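Local coordinates for PaaX domain-containing protein, C-domain protein (Mycobacterium tuberculosis, PDB 3KFW) that is of unknown function but, as a PaaX-type protein, probably acts as a transcriptional regulator, at residues G116-G121 and G156-L161; D127-D132 and D198-A203. All coordinates share one frame; numbering follows the deposited sequence.

How the contacts relate
The centres of contacts 1 and 2 lie about 14 Å apart, on the same side of the chain's centre. Their segments alternate in sequence: 116-121, 127-132, 156-161, then 198-203. Contact 1 joins strand 116-119, the outermost within this chain of the four-stranded antiparallel sheet, to the end of helix 151-158, just before helix 161-177. Contact 2 joins the loop after the neighbouring strand, 122-126, to the C-terminal region, in the loop between helices 181-195 and 212-234. Trp159 links the two, its CZ3 lying 3.6 Å from Leu201 CD2 and its CE2 3.7 Å from Pro199 CB, so the helix end in contact 1 also touches the C-terminal loop of contact 2.

Contact 1: G116-G121 and G156-L161; sequences GELREG and GQLWDL
Gly116 packs against Leu158 and Trp159, the last turn of helix 151-158 and the first residue beyond it, with a CA-CA separation of 4.8 Å from Gly116 to Leu158. The strand belongs to the antiparallel sheet of the central Cas2-like region of PaaX proteins, where it is the outermost strand within this chain, and the helix end lies against it. Gly116 CA stands 3.6 Å above one face of the Trp159 ring, offset toward the rim, and Leu158 CB covers the same face at a similar height. Trp159 CG lies anti to the carbonyl carbon, beside the backbone N (chi1 -59°), and chi2 of -85° then sets the turn of the indole. The nearest approach is oblique, Trp159 CZ2 lying 3.7 Å from Gly116 N. Leu158 touches with its CD2 branch: this methyl sits 3.6 Å from Leu118 N and 3.8 Å from Leu118 CB. The Leu118 side chain also packs on Met124 and on Ile92 of the third subunit, while Glu117 turns away to a salt bridge with Arg107. The segments meet through apolar and backbone contacts, and no hydrogen bond passes between them. Lack of a side chain at Gly116 lets the strand come this close, since the place a CB would occupy is only 2.9 Å from Leu158 CB.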
ATOM      1  N   GLY A 116      -5.624 -15.491   2.808  1.00 27.24           N
ATOM      2  CA  GLY A 116      -4.213 -15.212   2.544  1.00 27.07           C
ATOM      3  C   GLY A 116      -4.059 -13.819   1.939  1.00 27.26           C
ATOM      4  O   GLY A 116      -4.925 -13.305   1.236  1.00 27.07           O
ATOM      5  N   GLU A 117      -2.947 -13.200   2.233  1.00 27.38           N
ATOM      6  CA  GLU A 117      -2.685 -11.890   1.742  1.00 28.05           C
ATOM      7  C   GLU A 117      -1.989 -11.962   0.362  1.00 28.81           C
ATOM      8  O   GLU A 117      -0.805 -12.341   0.280  1.00 28.20           O
ATOM      9  CB  GLU A 117      -1.830 -11.144   2.777  1.00 27.20           C
ATOM     10  CG  GLU A 117      -1.509  -9.726   2.405  1.00 27.92           C
ATOM     11  CD  GLU A 117      -0.941  -8.988   3.558  1.00 33.23           C
ATOM     12  OE1 GLU A 117      -1.181  -7.770   3.654  1.00 36.48           O
ATOM     13  OE2 GLU A 117      -0.281  -9.638   4.412  1.00 35.60           O
ATOM     14  N   LEU A 118      -2.719 -11.606  -0.704  1.00 29.56           N
ATOM     15  CA  LEU A 118      -2.129 -11.540  -2.038  1.00 30.80           C
ATOM     16  C   LEU A 118      -1.090 -10.451  -2.084  1.00 31.78           C
ATOM     17  O   LEU A 118      -0.138 -10.523  -2.867  1.00 32.78           O
ATOM     18  CB  LEU A 118      -3.180 -11.289  -3.122  1.00 30.87           C
ATOM     19  CG  LEU A 118      -2.684 -11.153  -4.598  1.00 33.13           C
ATOM     20  CD1 LEU A 118      -1.852 -12.350  -5.169  1.00 33.99           C
ATOM     21  CD2 LEU A 118      -3.838 -10.839  -5.537  1.00 32.94           C
ATOM     22  N   ARG A 119      -1.262  -9.429  -1.235  1.00 32.26           N
ATOM     23  CA  ARG A 119      -0.442  -8.199  -1.315  1.00 31.34           C
ATOM     24  C   ARG A 119      -1.079  -7.221  -0.390  1.00 31.26           C
ATOM     25  O   ARG A 119      -2.177  -7.482   0.136  1.00 33.35           O
ATOM     26  CB  ARG A 119      -0.375  -7.684  -2.765  1.00 31.54           C
ATOM     27  CG  ARG A 119      -1.650  -7.097  -3.399  1.00 30.29           C
ATOM     28  CD  ARG A 119      -1.301  -5.857  -4.334  1.00 27.23           C
ATOM     29  NE  ARG A 119      -1.457  -4.662  -3.504  1.00 31.91           N
ATOM     30  CZ  ARG A 119      -0.715  -3.545  -3.542  1.00 27.36           C
ATOM     31  NH1 ARG A 119       0.265  -3.373  -4.427  1.00 24.53           N
ATOM     32  NH2 ARG A 119      -0.981  -2.583  -2.675  1.00 26.13           N
ATOM     33  N   GLU A 120      -0.415  -6.128  -0.111  1.00 30.70           N
ATOM     34  CA  GLU A 120      -0.963  -5.138   0.862  1.00 30.34           C
ATOM     35  C   GLU A 120      -2.458  -4.801   0.551  1.00 29.64           C
ATOM     36  O   GLU A 120      -2.779  -4.230  -0.528  1.00 28.95           O
ATOM     37  CB  GLU A 120      -0.080  -3.860   0.926  1.00 28.87           C
ATOM     38  N   GLY A 121      -3.342  -5.217   1.467  1.00 28.88           N
ATOM     39  CA  GLY A 121      -4.755  -4.822   1.467  1.00 28.72           C
ATOM     40  C   GLY A 121      -5.707  -5.694   0.621  1.00 29.29           C
ATOM     41  O   GLY A 121      -6.888  -5.356   0.471  1.00 29.56           O
ATOM     42  N   GLY A 156      -0.842 -21.159  -4.193  1.00 22.57           N
ATOM     43  CA  GLY A 156       0.592 -21.261  -3.850  1.00 22.48           C
ATOM     44  C   GLY A 156       1.269 -19.925  -3.569  1.00 23.24           C
ATOM     45  O   GLY A 156       2.365 -19.869  -2.979  1.00 21.76           O
ATOM     46  N   GLN A 157       0.593 -18.851  -3.978  1.00 23.95           N
ATOM     47  CA  GLN A 157       1.095 -17.462  -3.855  1.00 25.86           C
ATOM     48  C   GLN A 157       0.540 -16.780  -2.555  1.00 25.66           C
ATOM     49  O   GLN A 157       1.255 -16.069  -1.876  1.00 25.11           O
ATOM     50  CB  GLN A 157       0.695 -16.708  -5.140  1.00 26.62           C
ATOM     51  CG  GLN A 157       1.646 -15.713  -5.737  1.00 30.66           C
ATOM     52  CD  GLN A 157       3.054 -16.275  -6.038  1.00 33.94           C
ATOM     53  OE1 GLN A 157       3.217 -17.314  -6.691  1.00 26.97           O
ATOM     54  NE2 GLN A 157       4.076 -15.570  -5.530  1.00 33.21           N
ATOM     55  N   LEU A 158      -0.716 -17.075  -2.196  1.00 25.63           N
ATOM     56  CA  LEU A 158      -1.326 -16.659  -0.962  1.00 24.40           C
ATOM     57  C   LEU A 158      -0.773 -17.366   0.285  1.00 26.05           C
ATOM     58  O   LEU A 158      -0.632 -16.754   1.359  1.00 25.75           O
ATOM     59  CB  LEU A 158      -2.809 -16.951  -1.057  1.00 24.10           C
ATOM     60  CG  LEU A 158      -3.672 -16.334  -2.148  1.00 24.02           C
ATOM     61  CD1 LEU A 158      -5.004 -16.995  -2.106  1.00 22.79           C
ATOM     62  CD2 LEU A 158      -3.813 -14.811  -1.995  1.00 24.01           C
ATOM     63  N   TRP A 159      -0.532 -18.677   0.206  1.00 27.04           N
ATOM     64  CA  TRP A 159       0.062 -19.397   1.362  1.00 26.54           C
ATOM     65  C   TRP A 159       1.380 -20.113   0.990  1.00 27.34           C
ATOM     66  O   TRP A 159       1.593 -20.473  -0.191  1.00 26.78           O
ATOM     67  CB  TRP A 159      -0.911 -20.444   1.845  1.00 26.62           C
ATOM     68  CG  TRP A 159      -2.220 -19.887   2.259  1.00 26.85           C
ATOM     69  CD1 TRP A 159      -2.558 -19.348   3.506  1.00 21.62           C
ATOM     70  CD2 TRP A 159      -3.407 -19.834   1.461  1.00 25.02           C
ATOM     71  NE1 TRP A 159      -3.890 -18.965   3.498  1.00 20.58           N
ATOM     72  CE2 TRP A 159      -4.437 -19.244   2.273  1.00 24.87           C
ATOM     73  CE3 TRP A 159      -3.723 -20.258   0.169  1.00 24.00           C
ATOM     74  CZ2 TRP A 159      -5.739 -19.041   1.802  1.00 22.44           C
ATOM     75  CZ3 TRP A 159      -5.036 -20.066  -0.304  1.00 23.43           C
ATOM     76  CH2 TRP A 159      -6.018 -19.447   0.515  1.00 22.93           C
ATOM     77  N   ASP A 160       2.235 -20.316   1.990  1.00 26.71           N
ATOM     78  CA  ASP A 160       3.431 -21.078   1.851  1.00 26.66           C
ATOM     79  C   ASP A 160       3.015 -22.547   1.905  1.00 27.08           C
ATOM     80  O   ASP A 160       3.054 -23.165   2.942  1.00 28.91           O
ATOM     81  CB  ASP A 160       4.398 -20.744   3.002  1.00 26.97           C
ATOM     82  CG  ASP A 160       5.723 -21.562   2.943  1.00 27.94           C
ATOM     83  OD1 ASP A 160       5.950 -22.316   1.979  1.00 27.01           O
ATOM     84  OD2 ASP A 160       6.537 -21.480   3.881  1.00 32.44           O
ATOM     85  N   LEU A 161       2.606 -23.116   0.790  1.00 26.83           N
ATOM     86  CA  LEU A 161       2.100 -24.463   0.804  1.00 25.85           C
ATOM     87  C   LEU A 161       3.141 -25.533   1.014  1.00 26.91           C
ATOM     88  O   LEU A 161       2.857 -26.523   1.692  1.00 26.35           O
ATOM     89  CB  LEU A 161       1.400 -24.768  -0.492  1.00 24.33           C
ATOM     90  CG  LEU A 161       0.189 -23.922  -0.774  1.00 23.29           C
ATOM     91  CD1 LEU A 161      -0.287 -24.244  -2.198  1.00 19.41           C
ATOM     92  CD2 LEU A 161      -0.903 -24.150   0.264  1.00 21.13           C
TER

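Contact 2: D127-D132 and D198-A203; sequences DNLDLD and DPMLPA
A loop-to-loop junction between the Cas2-like and C-terminal regions brings Asn128 and Leu129, which follow strand 122-126, up to Met200 and Pro202, in the irregular chain between helices 181-195 and 212-234. Asn128 ND2 donates to Met200 O at 3.0 Å, and the N-H...O angle of 171° makes the bond nearly straight. The acceptor lies almost in the amide plane of Asn128, whereas the donor is somewhat tilted from the plane of the Met200 carbonyl. The side chain leaves the backbone toward the other loop, with CG between the backbone N and the carbonyl carbon (chi1 65°). Asn128 ND2 also passes 3.6 Å from Pro202 N, bringing the amide beside the proline as well as up to the carbonyl. A weak hydrogen bond to Thr81 OG1 gives the same nitrogen a second partner. The acceptor loop is shaped by an Asx turn: Asp198 OD1 receives the backbone N of Met200 at 2.7 Å, the nitrogen lying 47° out of the carboxylate plane. The other carboxylate oxygen, OD2, forms a salt bridge with Arg216 of helix 212-234, so one aspartate ties the turn that presents Met200 O to that helix. Next to the polar bond is a small apolar contact, in which the CD2 methyl of Leu129 lies 4.0 Å from CG of Met200, modelled as selenomethionine. The two side chains cross at about a right angle. Beyond CG the Met200 chain bends at chi2 and chi3, its end leading away from the 127-132 loop and packing against Pro79, while Pro202, directed toward Asn128, rests in addition on Pro126.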
ATOM      1  N   ASP A 127     -14.230 -19.844  -2.019  1.00 30.23           N
ATOM      2  CA  ASP A 127     -15.458 -19.626  -1.271  1.00 30.83           C
ATOM      3  C   ASP A 127     -16.057 -20.914  -0.699  1.00 31.03           C
ATOM      4  O   ASP A 127     -17.254 -20.944  -0.402  1.00 31.04           O
ATOM      5  CB  ASP A 127     -16.484 -18.847  -2.095  1.00 31.05           C
ATOM      6  CG  ASP A 127     -17.098 -19.670  -3.186  1.00 33.18           C
ATOM      7  OD1 ASP A 127     -16.579 -20.769  -3.434  1.00 37.22           O
ATOM      8  OD2 ASP A 127     -18.109 -19.238  -3.800  1.00 35.95           O
ATOM      9  N   ASN A 128     -15.231 -21.956  -0.542  1.00 31.06           N
ATOM     10  CA  ASN A 128     -15.656 -23.249   0.031  1.00 31.55           C
ATOM     11  C   ASN A 128     -15.959 -23.207   1.555  1.00 32.43           C
ATOM     12  O   ASN A 128     -16.692 -24.035   2.048  1.00 32.05           O
ATOM     13  CB  ASN A 128     -14.657 -24.372  -0.323  1.00 31.06           C
ATOM     14  CG  ASN A 128     -13.272 -24.159   0.304  1.00 31.01           C
ATOM     15  OD1 ASN A 128     -12.768 -23.038   0.347  1.00 30.03           O
ATOM     16  ND2 ASN A 128     -12.667 -25.231   0.805  1.00 28.26           N
ATOM     17  N   LEU A 129     -15.353 -22.259   2.279  1.00 33.85           N
ATOM     18  CA  LEU A 129     -15.804 -21.835   3.610  1.00 35.16           C
ATOM     19  C   LEU A 129     -16.861 -20.737   3.476  1.00 36.59           C
ATOM     20  O   LEU A 129     -16.717 -19.856   2.614  1.00 36.95           O
ATOM     21  CB  LEU A 129     -14.640 -21.248   4.428  1.00 34.64           C
ATOM     22  CG  LEU A 129     -13.466 -22.124   4.867  1.00 33.86           C
ATOM     23  CD1 LEU A 129     -12.534 -21.331   5.777  1.00 28.69           C
ATOM     24  CD2 LEU A 129     -13.986 -23.424   5.553  1.00 33.64           C
ATOM     25  N   ASP A 130     -17.894 -20.806   4.331  1.00 38.20           N
ATOM     26  CA  ASP A 130     -18.989 -19.818   4.463  1.00 39.84           C
ATOM     27  C   ASP A 130     -18.576 -18.514   5.181  1.00 41.20           C
ATOM     28  O   ASP A 130     -18.906 -18.327   6.382  1.00 41.64           O
ATOM     29  CB  ASP A 130     -20.119 -20.429   5.315  1.00 39.72           C
ATOM     30  CG  ASP A 130     -21.203 -21.124   4.499  1.00 40.35           C
ATOM     31  OD1 ASP A 130     -21.880 -22.002   5.081  1.00 38.46           O
ATOM     32  OD2 ASP A 130     -21.403 -20.792   3.307  1.00 42.44           O
ATOM     33  N   LEU A 131     -17.906 -17.606   4.471  1.00 42.12           N
ATOM     34  CA  LEU A 131     -17.545 -16.295   5.031  1.00 43.67           C
ATOM     35  C   LEU A 131     -18.721 -15.573   5.700  1.00 44.87           C
ATOM     36  O   LEU A 131     -19.730 -15.266   5.067  1.00 45.26           O
ATOM     37  CB  LEU A 131     -16.960 -15.369   3.953  1.00 43.63           C
ATOM     38  CG  LEU A 131     -16.880 -13.854   4.241  1.00 43.22           C
ATOM     39  CD1 LEU A 131     -15.596 -13.455   4.965  1.00 40.98           C
ATOM     40  CD2 LEU A 131     -17.080 -13.039   2.964  1.00 42.45           C
ATOM     41  N   ASP A 132     -18.593 -15.300   6.984  1.00 45.93           N
ATOM     42  CA  ASP A 132     -19.473 -14.334   7.560  1.00 47.31           C
ATOM     43  C   ASP A 132     -18.589 -13.212   8.056  1.00 48.11           C
ATOM     44  O   ASP A 132     -17.633 -13.452   8.796  1.00 48.48           O
ATOM     45  CB  ASP A 132     -20.306 -14.942   8.681  1.00 47.35           C
ATOM     46  CG  ASP A 132     -21.692 -14.318   8.771  1.00 48.57           C
ATOM     47  OD1 ASP A 132     -21.782 -13.067   8.798  1.00 49.76           O
ATOM     48  OD2 ASP A 132     -22.695 -15.072   8.806  1.00 48.62           O
ATOM     49  N   ASP A 198      -4.493 -24.171   8.917  1.00 32.18           N
ATOM     50  CA  ASP A 198      -4.759 -24.902   7.693  1.00 29.99           C
ATOM     51  C   ASP A 198      -5.526 -24.009   6.707  1.00 28.94           C
ATOM     52  O   ASP A 198      -6.582 -23.440   7.068  1.00 26.54           O
ATOM     53  CB  ASP A 198      -5.585 -26.136   8.000  1.00 30.24           C
ATOM     54  CG  ASP A 198      -5.730 -27.097   6.776  1.00 32.84           C
ATOM     55  OD1 ASP A 198      -5.630 -26.711   5.574  1.00 30.81           O
ATOM     56  OD2 ASP A 198      -5.946 -28.285   7.041  1.00 36.61           O
ATOM     57  N   PRO A 199      -5.013 -23.887   5.458  1.00 27.73           N
ATOM     58  CA  PRO A 199      -5.770 -23.046   4.546  1.00 28.10           C
ATOM     59  C   PRO A 199      -7.056 -23.673   4.033  1.00 28.62           C
ATOM     60  O   PRO A 199      -7.809 -22.994   3.350  1.00 28.08           O
ATOM     61  CB  PRO A 199      -4.779 -22.743   3.422  1.00 27.71           C
ATOM     62  CG  PRO A 199      -3.762 -23.785   3.521  1.00 26.94           C
ATOM     63  CD  PRO A 199      -3.655 -24.130   4.954  1.00 27.92           C
HETATM   64  N   MSE A 200      -7.318 -24.947   4.374  1.00 30.10           N
HETATM   65  CA  MSE A 200      -8.631 -25.564   4.156  1.00 30.80           C
HETATM   66  C   MSE A 200      -8.994 -25.510   2.707  1.00 29.77           C
HETATM   67  O   MSE A 200     -10.097 -25.067   2.375  1.00 28.84           O
HETATM   68  CB  MSE A 200      -9.670 -24.751   4.897  1.00 32.14           C
HETATM   69  CG  MSE A 200     -10.648 -25.549   5.585  1.00 39.17           C
HETATM   70 SE   MSE A 200      -9.600 -26.490   6.893  1.00 56.47          SE
HETATM   71  CE  MSE A 200      -9.770 -25.280   8.407  1.00 48.31           C
ATOM     72  N   LEU A 201      -8.056 -25.927   1.850  1.00 29.21           N
ATOM     73  CA  LEU A 201      -8.193 -25.751   0.420  1.00 29.15           C
ATOM     74  C   LEU A 201      -9.146 -26.801  -0.139  1.00 29.73           C
ATOM     75  O   LEU A 201      -9.173 -27.929   0.343  1.00 29.68           O
ATOM     76  CB  LEU A 201      -6.813 -25.852  -0.271  1.00 29.00           C
ATOM     77  CG  LEU A 201      -5.784 -24.705  -0.144  1.00 29.88           C
ATOM     78  CD1 LEU A 201      -4.478 -25.025  -0.805  1.00 26.71           C
ATOM     79  CD2 LEU A 201      -6.284 -23.394  -0.742  1.00 32.91           C
ATOM     80  N   PRO A 202      -9.906 -26.459  -1.187  1.00 30.58           N
ATOM     81  CA  PRO A 202     -10.724 -27.506  -1.799  1.00 31.11           C
ATOM     82  C   PRO A 202      -9.870 -28.549  -2.532  1.00 31.85           C
ATOM     83  O   PRO A 202      -8.810 -28.199  -3.070  1.00 31.76           O
ATOM     84  CB  PRO A 202     -11.529 -26.736  -2.837  1.00 31.04           C
ATOM     85  CG  PRO A 202     -10.630 -25.618  -3.245  1.00 30.67           C
ATOM     86  CD  PRO A 202      -9.776 -25.275  -2.062  1.00 30.40           C
ATOM     87  N   ALA A 203     -10.353 -29.801  -2.551  1.00 32.72           N
ATOM     88  CA  ALA A 203      -9.796 -30.927  -3.350  1.00 32.81           C
ATOM     89  C   ALA A 203      -8.893 -30.564  -4.533  1.00 32.91           C
ATOM     90  O   ALA A 203      -7.732 -30.915  -4.527  1.00 33.32           O
ATOM     91  CB  ALA A 203     -10.908 -31.810  -3.833  1.00 32.43           C
TER